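Local structure of chorismatase (Streptomyces hygroscopicus, 4BPS) at residues 58-63 against 188-193; 120-125 against 132-137; 258-263 against 310-315; 268-273 against 288-293. The protein hydrolyses chorismate to a dihydroxy-dihydrobenzoate and pyruvate, a step in the biosynthesis of the immunosuppressants FK506 and FK520. All blocks are in the same frame, centred on the assembly; numbering follows the deposited sequence. Where two conformers were deposited one is given.

Contact 1 of 4, residues 58-63 against 188-193; sequences PRTAVH and GITCVF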
loop_
_atom_site.group_PDB
_atom_site.type_symbol
_atom_site.label_atom_id
_atom_site.label_comp_id
_atom_site.label_asym_id
_atom_site.label_seq_id
_atom_site.Cartn_x
_atom_site.Cartn_y
_atom_site.Cartn_z
ATOM N N PRO A 58 -4.987 15.639 -3.856
ATOM C CA PRO A 58 -3.557 15.330 -3.808
ATOM C C PRO A 58 -3.164 14.451 -4.981
ATOM O O PRO A 58 -3.891 13.499 -5.315
ATOM C CB PRO A 58 -3.406 14.556 -2.500
ATOM C CG PRO A 58 -4.513 15.007 -1.653
ATOM C CD PRO A 58 -5.655 15.329 -2.586
ATOM N N ARG A 59 -1.991 14.724 -5.545
ATOM C CA ARG A 59 -1.494 13.956 -6.663
ATOM C C ARG A 59 0.017 13.850 -6.630
ATOM O O ARG A 59 0.701 14.811 -6.260
ATOM C CB ARG A 59 -1.925 14.663 -7.962
ATOM C CG ARG A 59 -1.361 14.111 -9.235
ATOM C CD ARG A 59 -0.156 14.944 -9.659
ATOM N NE ARG A 59 0.444 14.446 -10.888
ATOM C CZ ARG A 59 1.279 15.150 -11.642
ATOM N NH1 ARG A 59 1.598 16.395 -11.303
ATOM N NH2 ARG A 59 1.770 14.616 -12.754
ATOM N N THR A 60 0.538 12.704 -7.048
ATOM C CA THR A 60 1.953 12.605 -7.353
ATOM C C THR A 60 2.142 11.452 -8.328
ATOM O O THR A 60 1.254 10.621 -8.492
ATOM C CB THR A 60 2.808 12.400 -6.086
ATOM O OG1 THR A 60 4.175 12.762 -6.348
ATOM C CG2 THR A 60 2.789 10.963 -5.582
ATOM N N ALA A 61 3.315 11.401 -8.962
ATOM C CA ALA A 61 3.688 10.300 -9.823
ATOM C C ALA A 61 4.826 9.533 -9.184
ATOM O O ALA A 61 5.770 10.145 -8.660
ATOM C CB ALA A 61 4.105 10.809 -11.194
ATOM N N VAL A 62 4.739 8.203 -9.235
ATOM C CA VAL A 62 5.813 7.354 -8.726
ATOM C C VAL A 62 6.350 6.474 -9.843
ATOM O O VAL A 62 5.621 6.095 -10.778
ATOM C CB VAL A 62 5.335 6.484 -7.512
ATOM C CG1 VAL A 62 5.081 7.372 -6.299
ATOM C CG2 VAL A 62 4.082 5.647 -7.874
ATOM N N HIS A 63 7.637 6.193 -9.755
ATOM C CA HIS A 63 8.346 5.502 -10.836
ATOM C C HIS A 63 8.336 3.995 -10.562
ATOM O O HIS A 63 9.347 3.391 -10.196
ATOM C CB HIS A 63 9.752 6.070 -10.979
ATOM C CG HIS A 63 10.465 5.634 -12.223
ATOM N ND1 HIS A 63 11.614 6.245 -12.667
ATOM C CD2 HIS A 63 10.202 4.630 -13.102
ATOM C CE1 HIS A 63 12.018 5.648 -13.774
ATOM N NE2 HIS A 63 11.180 4.663 -14.059
ATOM N N GLY A 188 13.320 8.859 -4.609
ATOM C CA GLY A 188 13.277 8.799 -3.151
ATOM C C GLY A 188 12.152 7.911 -2.632
ATOM O O GLY A 188 11.851 6.854 -3.193
ATOM N N ILE A 189 11.539 8.336 -1.529
ATOM C CA ILE A 189 10.521 7.535 -0.866
ATOM C C ILE A 189 9.214 8.318 -0.847
ATOM O O ILE A 189 9.171 9.444 -0.371
ATOM C CB ILE A 189 10.934 7.118 0.540
ATOM C CG1 ILE A 189 12.224 6.272 0.485
ATOM C CG2 ILE A 189 9.799 6.330 1.216
ATOM C CD1 ILE A 189 12.713 5.746 1.809
ATOM N N THR A 190 8.151 7.687 -1.359
ATOM C CA THR A 190 6.813 8.265 -1.392
ATOM C C THR A 190 5.906 7.430 -0.489
ATOM O O THR A 190 5.892 6.202 -0.591
ATOM C CB THR A 190 6.262 8.269 -2.818
ATOM O OG1 THR A 190 7.146 8.976 -3.685
ATOM C CG2 THR A 190 4.881 8.909 -2.915
ATOM N N CYS A 191 5.145 8.126 0.351
ATOM C CA CYS A 191 4.173 7.510 1.245
ATOM C C CYS A 191 2.765 8.010 0.917
ATOM O O CYS A 191 2.528 9.221 0.784
ATOM C CB CYS A 191 4.512 7.845 2.696
ATOM S SG CYS A 191 3.319 7.232 3.933
ATOM N N VAL A 192 1.849 7.053 0.753
ATOM C CA VAL A 192 0.443 7.338 0.522
ATOM C C VAL A 192 -0.322 6.726 1.679
ATOM O O VAL A 192 0.022 5.631 2.115
ATOM C CB VAL A 192 -0.017 6.702 -0.821
ATOM C CG1 VAL A 192 -1.475 7.001 -1.125
ATOM C CG2 VAL A 192 0.888 7.119 -1.966
ATOM N N PHE A 193 -1.380 7.380 2.156
ATOM C CA PHE A 193 -2.142 6.786 3.246
ATOM C C PHE A 193 -3.611 7.179 3.215
ATOM O O PHE A 193 -3.992 8.251 2.691
ATOM C CB PHE A 193 -1.540 7.135 4.625
ATOM C CG PHE A 193 -1.580 8.603 4.945
ATOM C CD1 PHE A 193 -0.564 9.449 4.504
ATOM C CD2 PHE A 193 -2.633 9.141 5.678
ATOM C CE1 PHE A 193 -0.603 10.803 4.782
ATOM C CE2 PHE A 193 -2.675 10.492 5.962
ATOM C CZ PHE A 193 -1.654 11.321 5.503
#
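The hydroxyl oxygen OG1 of Thr60 is gripped by the carbonyl oxygen of Asp50 and by NH1 of Arg104, with a weak third bond to OG1 of Thr49. With these partners OG1 stands anti to the backbone N (chi1 -160°), leaving the methyl of Thr60 as the branch that meets Thr190. The two threonines come tip to tip, Thr60 CG2 lying 4.0 Å from Thr190 CG2. Val62 arrives at a slant and uses CG1 alone, which sits across both branches of Thr190. Its distance to Thr190 OG1 is 3.7 Å, and Thr190 CG2 lies equally near that same Val62 CG1. No hydrogen bond crosses between the segments. The closest pair of CA atoms, those of Val62 and Thr190, is 7.5 Å apart, a spacing that suits side chains meeting between layered sheets and not neighbouring strands of one sheet. Only 100 Å² is buried. Strand 57-62 belongs to a five-stranded sheet, beside strand 38-44, whereas strand 189-196 lies between strands 98-105 and 133-142 of a six-stranded one. From the other side of strand 189-196, Ile189 and Cys191 pack on helix 112-129.

Contact 2 of 4, residues 120-125 against 132-137; sequences TNVFQL and PLLART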
loop_
_atom_site.group_PDB
_atom_site.type_symbol
_atom_site.label_atom_id
_atom_site.label_comp_id
_atom_site.label_asym_id
_atom_site.label_seq_id
_atom_site.Cartn_x
_atom_site.Cartn_y
_atom_site.Cartn_z
ATOM N N THR A 120 6.514 10.848 11.208
ATOM C CA THR A 120 6.103 11.740 12.298
ATOM C C THR A 120 5.056 12.730 11.804
ATOM O O THR A 120 4.054 12.984 12.465
ATOM C CB THR A 120 7.299 12.489 12.874
ATOM O OG1 THR A 120 8.139 11.585 13.607
ATOM C CG2 THR A 120 6.849 13.599 13.829
ATOM N N ASN A 121 5.310 13.292 10.634
ATOM C CA ASN A 121 4.404 14.286 10.083
ATOM C C ASN A 121 3.048 13.657 9.719
ATOM O O ASN A 121 2.002 14.278 9.941
ATOM C CB ASN A 121 5.029 14.994 8.883
ATOM C CG ASN A 121 6.165 15.911 9.299
ATOM O OD1 ASN A 121 6.215 16.351 10.445
ATOM N ND2 ASN A 121 7.094 16.161 8.400
ATOM N N VAL A 122 3.054 12.428 9.206
ATOM C CA VAL A 122 1.804 11.712 8.942
ATOM C C VAL A 122 1.011 11.471 10.234
ATOM O O VAL A 122 -0.200 11.776 10.310
ATOM C CB VAL A 122 2.076 10.398 8.195
ATOM C CG1 VAL A 122 0.829 9.522 8.125
ATOM C CG2 VAL A 122 2.615 10.667 6.787
ATOM N N PHE A 123 1.665 10.927 11.259
ATOM C CA PHE A 123 0.973 10.679 12.523
ATOM C C PHE A 123 0.449 11.987 13.097
ATOM O O PHE A 123 -0.683 12.052 13.599
ATOM C CB PHE A 123 1.873 9.990 13.543
ATOM C CG PHE A 123 2.300 8.588 13.169
ATOM C CD1 PHE A 123 1.392 7.614 12.768
ATOM C CD2 PHE A 123 3.632 8.228 13.268
ATOM C CE1 PHE A 123 1.812 6.328 12.464
ATOM C CE2 PHE A 123 4.066 6.948 12.936
ATOM C CZ PHE A 123 3.154 5.998 12.542
ATOM N N GLN A 124 1.262 13.046 13.048
ATOM C CA GLN A 124 0.820 14.326 13.587
ATOM C C GLN A 124 -0.360 14.906 12.826
ATOM O O GLN A 124 -1.250 15.475 13.444
ATOM C CB GLN A 124 1.982 15.304 13.599
ATOM C CG GLN A 124 1.608 16.662 14.172
ATOM C CD GLN A 124 0.880 16.600 15.547
ATOM O OE1 GLN A 124 1.267 15.843 16.436
ATOM N NE2 GLN A 124 -0.176 17.401 15.709
ATOM N N LEU A 125 -0.368 14.788 11.493
ATOM C CA LEU A 125 -1.475 15.305 10.701
ATOM C C LEU A 125 -2.768 14.536 11.010
ATOM O O LEU A 125 -3.844 15.117 11.146
ATOM C CB LEU A 125 -1.177 15.206 9.197
ATOM C CG LEU A 125 -2.249 15.855 8.310
ATOM C CD1 LEU A 125 -2.218 17.369 8.453
ATOM C CD2 LEU A 125 -2.055 15.433 6.848
ATOM N N PRO A 132 -7.530 9.679 13.375
ATOM C CA PRO A 132 -6.423 8.952 14.004
ATOM C C PRO A 132 -6.281 7.496 13.559
ATOM O O PRO A 132 -5.243 6.905 13.845
ATOM C CB PRO A 132 -6.779 9.011 15.495
ATOM C CG PRO A 132 -8.277 9.094 15.497
ATOM C CD PRO A 132 -8.600 10.005 14.337
ATOM N N LEU A 133 -7.281 6.897 12.921
ATOM C CA LEU A 133 -7.223 5.471 12.596
ATOM C C LEU A 133 -6.649 5.294 11.214
ATOM O O LEU A 133 -7.347 5.477 10.219
ATOM C CB LEU A 133 -8.611 4.854 12.679
ATOM C CG LEU A 133 -9.311 4.953 14.037
ATOM C CD1 LEU A 133 -10.655 4.212 13.961
ATOM C CD2 LEU A 133 -8.482 4.413 15.188
ATOM N N LEU A 134 -5.366 4.955 11.115
ATOM C CA LEU A 134 -4.823 4.673 9.794
ATOM C C LEU A 134 -5.445 3.393 9.233
ATOM O O LEU A 134 -5.619 2.414 9.954
ATOM C CB LEU A 134 -3.303 4.513 9.841
ATOM C CG LEU A 134 -2.522 5.801 10.028
ATOM C CD1 LEU A 134 -1.069 5.454 10.360
ATOM C CD2 LEU A 134 -2.560 6.643 8.750
ATOM N N ALA A 135 -5.765 3.432 7.946
ATOM C CA ALA A 135 -6.479 2.354 7.269
ATOM C C ALA A 135 -5.648 1.615 6.230
ATOM O O ALA A 135 -5.940 0.461 5.926
ATOM C CB ALA A 135 -7.722 2.906 6.573
ATOM N N ARG A 136 -4.667 2.297 5.641
ATOM C CA ARG A 136 -3.877 1.703 4.574
ATOM C C ARG A 136 -2.681 2.607 4.354
ATOM O O ARG A 136 -2.856 3.836 4.339
ATOM C CB ARG A 136 -4.690 1.591 3.275
ATOM C CG ARG A 136 -4.557 0.291 2.538
ATOM C CD ARG A 136 -3.150 -0.013 2.017
ATOM N NE ARG A 136 -3.127 -1.204 1.164
ATOM C CZ ARG A 136 -2.007 -1.648 0.617
ATOM N NH1 ARG A 136 -2.024 -2.711 -0.173
ATOM N NH2 ARG A 136 -0.873 -1.035 0.882
ATOM N N THR A 137 -1.485 2.058 4.191
ATOM C CA THR A 137 -0.330 2.842 3.817
ATOM C C THR A 137 0.361 2.194 2.623
ATOM O O THR A 137 0.290 0.979 2.428
ATOM C CB THR A 137 0.699 2.966 4.975
ATOM O OG1 THR A 137 1.211 1.672 5.308
ATOM C CG2 THR A 137 0.091 3.634 6.190
#
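Apolar contact carries the interface, and Phe123 and Leu134 supply its tightest pair. Both have CG anti to the carbonyl carbon (chi1 -66° and -74°), which brings ring and methyl together. Leu134 sets its CD1 methyl at the edge of the phenyl ring, close to the ring plane, and the two side chains cross at about a right angle. Leu134 CD1 lies 3.7 Å from Phe123 CE1. The other branch of Leu134 serves Val122 more loosely, at 4.5 Å from Leu134 CD2 to Val122 CG1. One leucine thus takes two successive helix residues, one on each methyl. The Phe123 side chain is about 6 Å from that of substrate-binding Arg162.

No hydrogen bond joins the segments. Within the strand, Arg136 NH2 donates to Thr137 O at 2.8 Å, a bent bond (144°) nearly in the guanidinium plane. A classic beta bulge, with Ala135 and Arg136 both facing Leu194, adds a residue to this strand within its pairing with strand 189-196.

Helix 112-129 lies against the six-stranded sheet, Leu134 and Phe193 both meeting it. Ala165 and Leu166 of helix 154-169 cover Phe123, and Ile90 of strand 90-94 meets Val122.

Contact 3 of 4, residues 258-263 against 310-315; sequences DVTGQC and RRVCAA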
loop_
_atom_site.group_PDB
_atom_site.type_symbol
_atom_site.label_atom_id
_atom_site.label_comp_id
_atom_site.label_asym_id
_atom_site.label_seq_id
_atom_site.Cartn_x
_atom_site.Cartn_y
_atom_site.Cartn_z
ATOM N N ASP A 258 11.816 -19.056 -8.227
ATOM C CA ASP A 258 10.688 -19.695 -8.909
ATOM C C ASP A 258 9.494 -18.730 -8.839
ATOM O O ASP A 258 8.735 -18.743 -7.879
ATOM C CB ASP A 258 10.417 -21.028 -8.197
ATOM C CG ASP A 258 9.096 -21.671 -8.556
ATOM O OD1 ASP A 258 8.494 -21.325 -9.600
ATOM O OD2 ASP A 258 8.676 -22.584 -7.792
ATOM N N VAL A 259 9.358 -17.866 -9.842
ATOM C CA VAL A 259 8.354 -16.813 -9.745
ATOM C C VAL A 259 6.948 -17.401 -9.783
ATOM O O VAL A 259 6.026 -16.847 -9.169
ATOM C CB VAL A 259 8.544 -15.735 -10.820
ATOM C CG1 VAL A 259 8.178 -16.243 -12.221
ATOM C CG2 VAL A 259 7.767 -14.496 -10.454
ATOM N N THR A 260 6.758 -18.494 -10.512
ATOM C CA THR A 260 5.448 -19.129 -10.554
ATOM C C THR A 260 5.050 -19.611 -9.152
ATOM O O THR A 260 3.946 -19.332 -8.672
ATOM C CB THR A 260 5.452 -20.292 -11.546
ATOM O OG1 THR A 260 5.623 -19.765 -12.855
ATOM C CG2 THR A 260 4.139 -21.075 -11.499
ATOM N N GLY A 261 5.950 -20.344 -8.493
ATOM C CA GLY A 261 5.673 -20.826 -7.156
ATOM C C GLY A 261 5.456 -19.699 -6.150
ATOM O O GLY A 261 4.526 -19.738 -5.336
ATOM N N GLN A 262 6.285 -18.650 -6.216
ATOM C CA GLN A 262 6.078 -17.503 -5.334
ATOM C C GLN A 262 4.729 -16.858 -5.594
ATOM O O GLN A 262 4.046 -16.452 -4.650
ATOM C CB GLN A 262 7.186 -16.458 -5.441
ATOM C CG GLN A 262 8.518 -16.938 -4.861
ATOM C CD GLN A 262 9.505 -15.816 -4.684
ATOM O OE1 GLN A 262 9.189 -14.626 -4.804
ATOM N NE2 GLN A 262 10.732 -16.174 -4.388
ATOM N N CYS A 263 4.335 -16.734 -6.864
ATOM C CA CYS A 263 3.063 -16.085 -7.184
ATOM C C CYS A 263 1.895 -16.946 -6.648
ATOM O O CYS A 263 0.924 -16.410 -6.092
ATOM C CB CYS A 263 2.966 -15.899 -8.688
ATOM S SG CYS A 263 1.573 -14.846 -9.196
ATOM N N ARG A 310 1.409 -12.819 -15.196
ATOM C CA ARG A 310 0.093 -12.442 -15.697
ATOM C C ARG A 310 -0.777 -13.690 -15.885
ATOM O O ARG A 310 -1.954 -13.691 -15.507
ATOM C CB ARG A 310 0.207 -11.687 -17.020
ATOM C CG ARG A 310 -1.112 -11.054 -17.436
ATOM C CD ARG A 310 -0.999 -10.278 -18.759
ATOM N NE ARG A 310 0.000 -9.199 -18.706
ATOM C CZ ARG A 310 -0.204 -7.997 -18.173
ATOM N NH1 ARG A 310 -1.387 -7.687 -17.654
ATOM N NH2 ARG A 310 0.771 -7.092 -18.174
ATOM N N ARG A 311 -0.184 -14.744 -16.446
ATOM C CA ARG A 311 -0.932 -15.960 -16.737
ATOM C C ARG A 311 -1.316 -16.712 -15.458
ATOM O O ARG A 311 -2.435 -17.233 -15.355
ATOM C CB ARG A 311 -0.154 -16.864 -17.717
ATOM C CG ARG A 311 -0.014 -16.238 -19.116
ATOM C CD ARG A 311 0.520 -17.196 -20.191
ATOM N NE ARG A 311 1.505 -18.146 -19.682
ATOM C CZ ARG A 311 2.824 -17.973 -19.736
ATOM N NH1 ARG A 311 3.333 -16.872 -20.280
ATOM N NH2 ARG A 311 3.637 -18.906 -19.240
ATOM N N VAL A 312 -0.419 -16.768 -14.479
ATOM C CA VAL A 312 -0.745 -17.383 -13.209
ATOM C C VAL A 312 -1.898 -16.658 -12.546
ATOM O O VAL A 312 -2.838 -17.293 -12.034
ATOM C CB VAL A 312 0.488 -17.397 -12.269
ATOM C CG1 VAL A 312 0.090 -17.831 -10.869
ATOM C CG2 VAL A 312 1.592 -18.301 -12.816
ATOM N N CYS A 313 -1.837 -15.334 -12.551
ATOM C CA CYS A 313 -2.880 -14.556 -11.924
ATOM C C CYS A 313 -4.204 -14.721 -12.664
ATOM O O CYS A 313 -5.245 -14.829 -12.033
ATOM C CB CYS A 313 -2.487 -13.082 -11.846
ATOM S SG CYS A 313 -1.177 -12.751 -10.624
ATOM N N ALA A 314 -4.172 -14.714 -13.994
ATOM C CA ALA A 314 -5.384 -14.824 -14.791
ATOM C C ALA A 314 -6.101 -16.161 -14.561
ATOM O O ALA A 314 -7.310 -16.261 -14.776
ATOM C CB ALA A 314 -5.073 -14.650 -16.257
ATOM N N ALA A 315 -5.378 -17.196 -14.138
ATOM C CA ALA A 315 -6.008 -18.465 -13.864
ATOM C C ALA A 315 -6.744 -18.478 -12.528
ATOM O O ALA A 315 -7.530 -19.397 -12.281
ATOM C CB ALA A 315 -4.956 -19.585 -13.878
#
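Cys263 turns its SG anti to the backbone N (chi1 -170°) and Val312 does the same with CG1 (chi1 171°), which sends sulfur and methyl across the groove between two helices toward each other. They meet at 3.7 Å, Cys263 SG to Val312 CG1. The same sulfur is flanked by a second partner, Cys313, whose SG also lies 3.7 Å from Cys263 SG. Val312 divides its work between its methyls: while CG1 covers the cysteine, CG2 slants past the methyl of Thr260, with 4.0 Å between Val312 CG2 and Thr260 CG2. Val312 is accordingly the residue that gives the most surface to the pair, 66 of the 165 Å² buried.

The backbone evidence agrees with helix packing. Segments 259-263 and 310-314 run in roughly the same direction, with a signed crossing angle of -32° and axes 10.0 Å apart at closest approach. The nearest CA atoms are those of Thr260 and Val312. At its start the first helix is capped: Asp258 is the N-cap, and its OD1 accepts from Gly261 N at 2.9 Å. That bond is nearly straight and comes to the oxygen from above the carboxylate plane. Val337 of strand 337-343 also touches Cys263, whose side chain is about 9 Å from that of the active-site base Glu338.

Chemically, the two sulfurs stand far beyond a covalent bond, so Cys263 and Cys313 form no disulfide with each other, and the two segments meet by apolar contact, with no hydrogen bond between them.

Contact 4 of 4, residues 268-273 against 288-293; sequences DNMARV and HVLADV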
loop_
_atom_site.group_PDB
_atom_site.type_symbol
_atom_site.label_atom_id
_atom_site.label_comp_id
_atom_site.label_asym_id
_atom_site.label_seq_id
_atom_site.Cartn_x
_atom_site.Cartn_y
_atom_site.Cartn_z
ATOM N N ASP A 268 -2.192 -17.736 -2.537
ATOM C CA ASP A 268 -2.672 -18.555 -1.423
ATOM C C ASP A 268 -2.738 -17.741 -0.133
ATOM O O ASP A 268 -3.692 -17.872 0.638
ATOM C CB ASP A 268 -1.755 -19.753 -1.147
ATOM C CG ASP A 268 -1.751 -20.805 -2.226
ATOM O OD1 ASP A 268 -2.627 -20.815 -3.108
ATOM O OD2 ASP A 268 -0.821 -21.653 -2.147
ATOM N N ASN A 269 -1.711 -16.927 0.124
ATOM C CA ASN A 269 -1.697 -16.114 1.338
ATOM C C ASN A 269 -2.833 -15.092 1.306
ATOM O O ASN A 269 -3.527 -14.867 2.316
ATOM C CB ASN A 269 -0.361 -15.396 1.479
ATOM C CG ASN A 269 0.721 -16.282 2.109
ATOM O OD1 ASN A 269 0.428 -17.107 2.971
ATOM N ND2 ASN A 269 1.986 -16.042 1.746
HETATM N N MSE A 270 -3.073 -14.471 0.151
HETATM C CA MSE A 270 -4.174 -13.533 0.026
HETATM C C MSE A 270 -5.506 -14.240 0.301
HETATM O O MSE A 270 -6.355 -13.706 1.019
HETATM C CB MSE A 270 -4.138 -12.921 -1.377
HETATM C CG MSE A 270 -5.308 -12.017 -1.690
HETATM SE SE MSE A 270 -5.150 -11.123 -3.419
HETATM C CE MSE A 270 -4.040 -9.616 -2.884
ATOM N N ALA A 271 -5.685 -15.440 -0.262
ATOM C CA ALA A 271 -6.930 -16.188 -0.047
ATOM C C ALA A 271 -7.094 -16.544 1.418
ATOM O O ALA A 271 -8.203 -16.505 1.945
ATOM C CB ALA A 271 -6.964 -17.436 -0.912
ATOM N N ARG A 272 -6.000 -16.861 2.098
ATOM C CA ARG A 272 -6.103 -17.245 3.504
ATOM C C ARG A 272 -6.509 -16.047 4.358
ATOM O O ARG A 272 -7.341 -16.170 5.259
ATOM C CB ARG A 272 -4.795 -17.847 4.019
ATOM C CG ARG A 272 -5.004 -18.544 5.355
ATOM C CD ARG A 272 -3.736 -19.109 5.973
ATOM N NE ARG A 272 -3.071 -19.941 4.992
ATOM C CZ ARG A 272 -2.012 -19.561 4.294
ATOM N NH1 ARG A 272 -1.521 -20.355 3.357
ATOM N NH2 ARG A 272 -1.433 -18.393 4.522
ATOM N N VAL A 273 -5.932 -14.884 4.082
ATOM C CA VAL A 273 -6.173 -13.700 4.878
ATOM C C VAL A 273 -7.640 -13.296 4.828
ATOM O O VAL A 273 -8.222 -12.861 5.818
ATOM C CB VAL A 273 -5.282 -12.559 4.367
ATOM C CG1 VAL A 273 -5.751 -11.221 4.883
ATOM C CG2 VAL A 273 -3.858 -12.815 4.784
ATOM N N HIS A 288 -14.442 -14.158 2.044
ATOM C CA HIS A 288 -14.246 -13.878 0.627
ATOM C C HIS A 288 -13.352 -14.939 0.000
ATOM O O HIS A 288 -12.709 -15.725 0.702
ATOM C CB HIS A 288 -13.643 -12.470 0.459
ATOM C CG HIS A 288 -14.639 -11.409 0.787
ATOM N ND1 HIS A 288 -15.740 -11.188 -0.011
ATOM C CD2 HIS A 288 -14.788 -10.590 1.859
ATOM C CE1 HIS A 288 -16.498 -10.251 0.525
ATOM N NE2 HIS A 288 -15.947 -9.871 1.662
ATOM N N VAL A 289 -13.344 -14.928 -1.328
ATOM C CA VAL A 289 -12.481 -15.759 -2.150
ATOM C C VAL A 289 -11.720 -14.858 -3.118
ATOM O O VAL A 289 -12.051 -13.666 -3.276
ATOM C CB VAL A 289 -13.296 -16.831 -2.917
ATOM C CG1 VAL A 289 -13.926 -17.822 -1.926
ATOM C CG2 VAL A 289 -14.347 -16.172 -3.818
ATOM N N LEU A 290 -10.699 -15.404 -3.778
ATOM C CA LEU A 290 -9.889 -14.567 -4.657
ATOM C C LEU A 290 -10.689 -13.875 -5.745
ATOM O O LEU A 290 -10.355 -12.739 -6.128
ATOM C CB LEU A 290 -8.768 -15.361 -5.307
ATOM C CG LEU A 290 -7.622 -15.741 -4.382
ATOM C CD1 LEU A 290 -6.604 -16.558 -5.196
ATOM C CD2 LEU A 290 -6.956 -14.515 -3.798
ATOM N N ALA A 291 -11.741 -14.531 -6.249
ATOM C CA ALA A 291 -12.556 -13.932 -7.300
ATOM C C ALA A 291 -13.265 -12.646 -6.857
ATOM O O ALA A 291 -13.774 -11.910 -7.711
ATOM C CB ALA A 291 -13.594 -14.932 -7.816
ATOM N N ASP A 292 -13.286 -12.392 -5.548
ATOM C CA ASP A 292 -13.924 -11.186 -5.016
ATOM C C ASP A 292 -12.980 -9.990 -4.981
ATOM O O ASP A 292 -13.423 -8.863 -4.783
ATOM C CB ASP A 292 -14.406 -11.403 -3.580
ATOM C CG ASP A 292 -15.441 -12.487 -3.446
ATOM O OD1 ASP A 292 -16.176 -12.755 -4.415
ATOM O OD2 ASP A 292 -15.512 -13.055 -2.322
ATOM N N VAL A 293 -11.677 -10.229 -5.151
ATOM C CA VAL A 293 -10.709 -9.153 -5.009
ATOM C C VAL A 293 -10.672 -8.338 -6.296
ATOM O O VAL A 293 -10.840 -8.859 -7.404
ATOM C CB VAL A 293 -9.309 -9.727 -4.640
ATOM C CG1 VAL A 293 -8.316 -8.599 -4.387
ATOM C CG2 VAL A 293 -9.395 -10.624 -3.410
HETATM O O HOH W 1 -10.383 -17.159 0.487
#
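The imidazole of His288, a residue joined to Ala271 by a water, has Asp292 OD2 at its edge and in the ring plane, 3.0 Å from His288 ND1. This His-carboxylate hydrogen bond spans the 3-10 turn 290-292, tying the residue two before it to its last residue. Val289 N donates to the same OD2, and the two donors reach it from opposite faces of the carboxylate plane. A second flat group, the Arg272 guanidinium, has Asn269 OD1 at its edge, 2.7 Å from Arg272 NH2, and Asp268 O over one face, offset toward the rim.

The turn is pressed on helix 259-274 by apolar contact. Met270, a selenomethionine modelled in two conformers, runs out with CG anti to the backbone N (chi1 175°) and bends at chi3 (-84°). In the conformer described, Met270 CG lies 3.7 Å from Leu290 CD2, and Met270 SE is 4.2 Å from Val293 CG1. Next along the helix, Ala271 CB lies 3.9 Å from Leu290 CG. Met270 and Val293 both touch Ile242 of strand 239-249, and the side chain of Met270 is about 9 Å from those of Glu338 and Arg228. No direct hydrogen bond joins segments 268-273 and 288-293, although the backbone of His288 pairs with Ile274 at the end of the helix; a water donates to both carbonyls, at 2.7 Å from Ala271 O and 2.7 Å from His288 O.

In the fold
Contacts 1 and 2 are buried and share the six-stranded sheet: segments 188-193 and 132-137 lie on neighbouring strands. They touch directly, Phe193 of contact 1 packing on Val122 and Leu134 of contact 2, with contact 2 nested inside the chain loop that contact 1 closes. Contacts 3 and 4 lie in the later part of the chain and both use helix 259-274, with centres 15 Å apart; contact 3 is only partly buried, contact 4 largely so. None of the four has a direct hydrogen bond between its segments. All four are mainly apolar; contact 3 adds a sulfur-sulfur contact and contact 4 a water bridging two carbonyls.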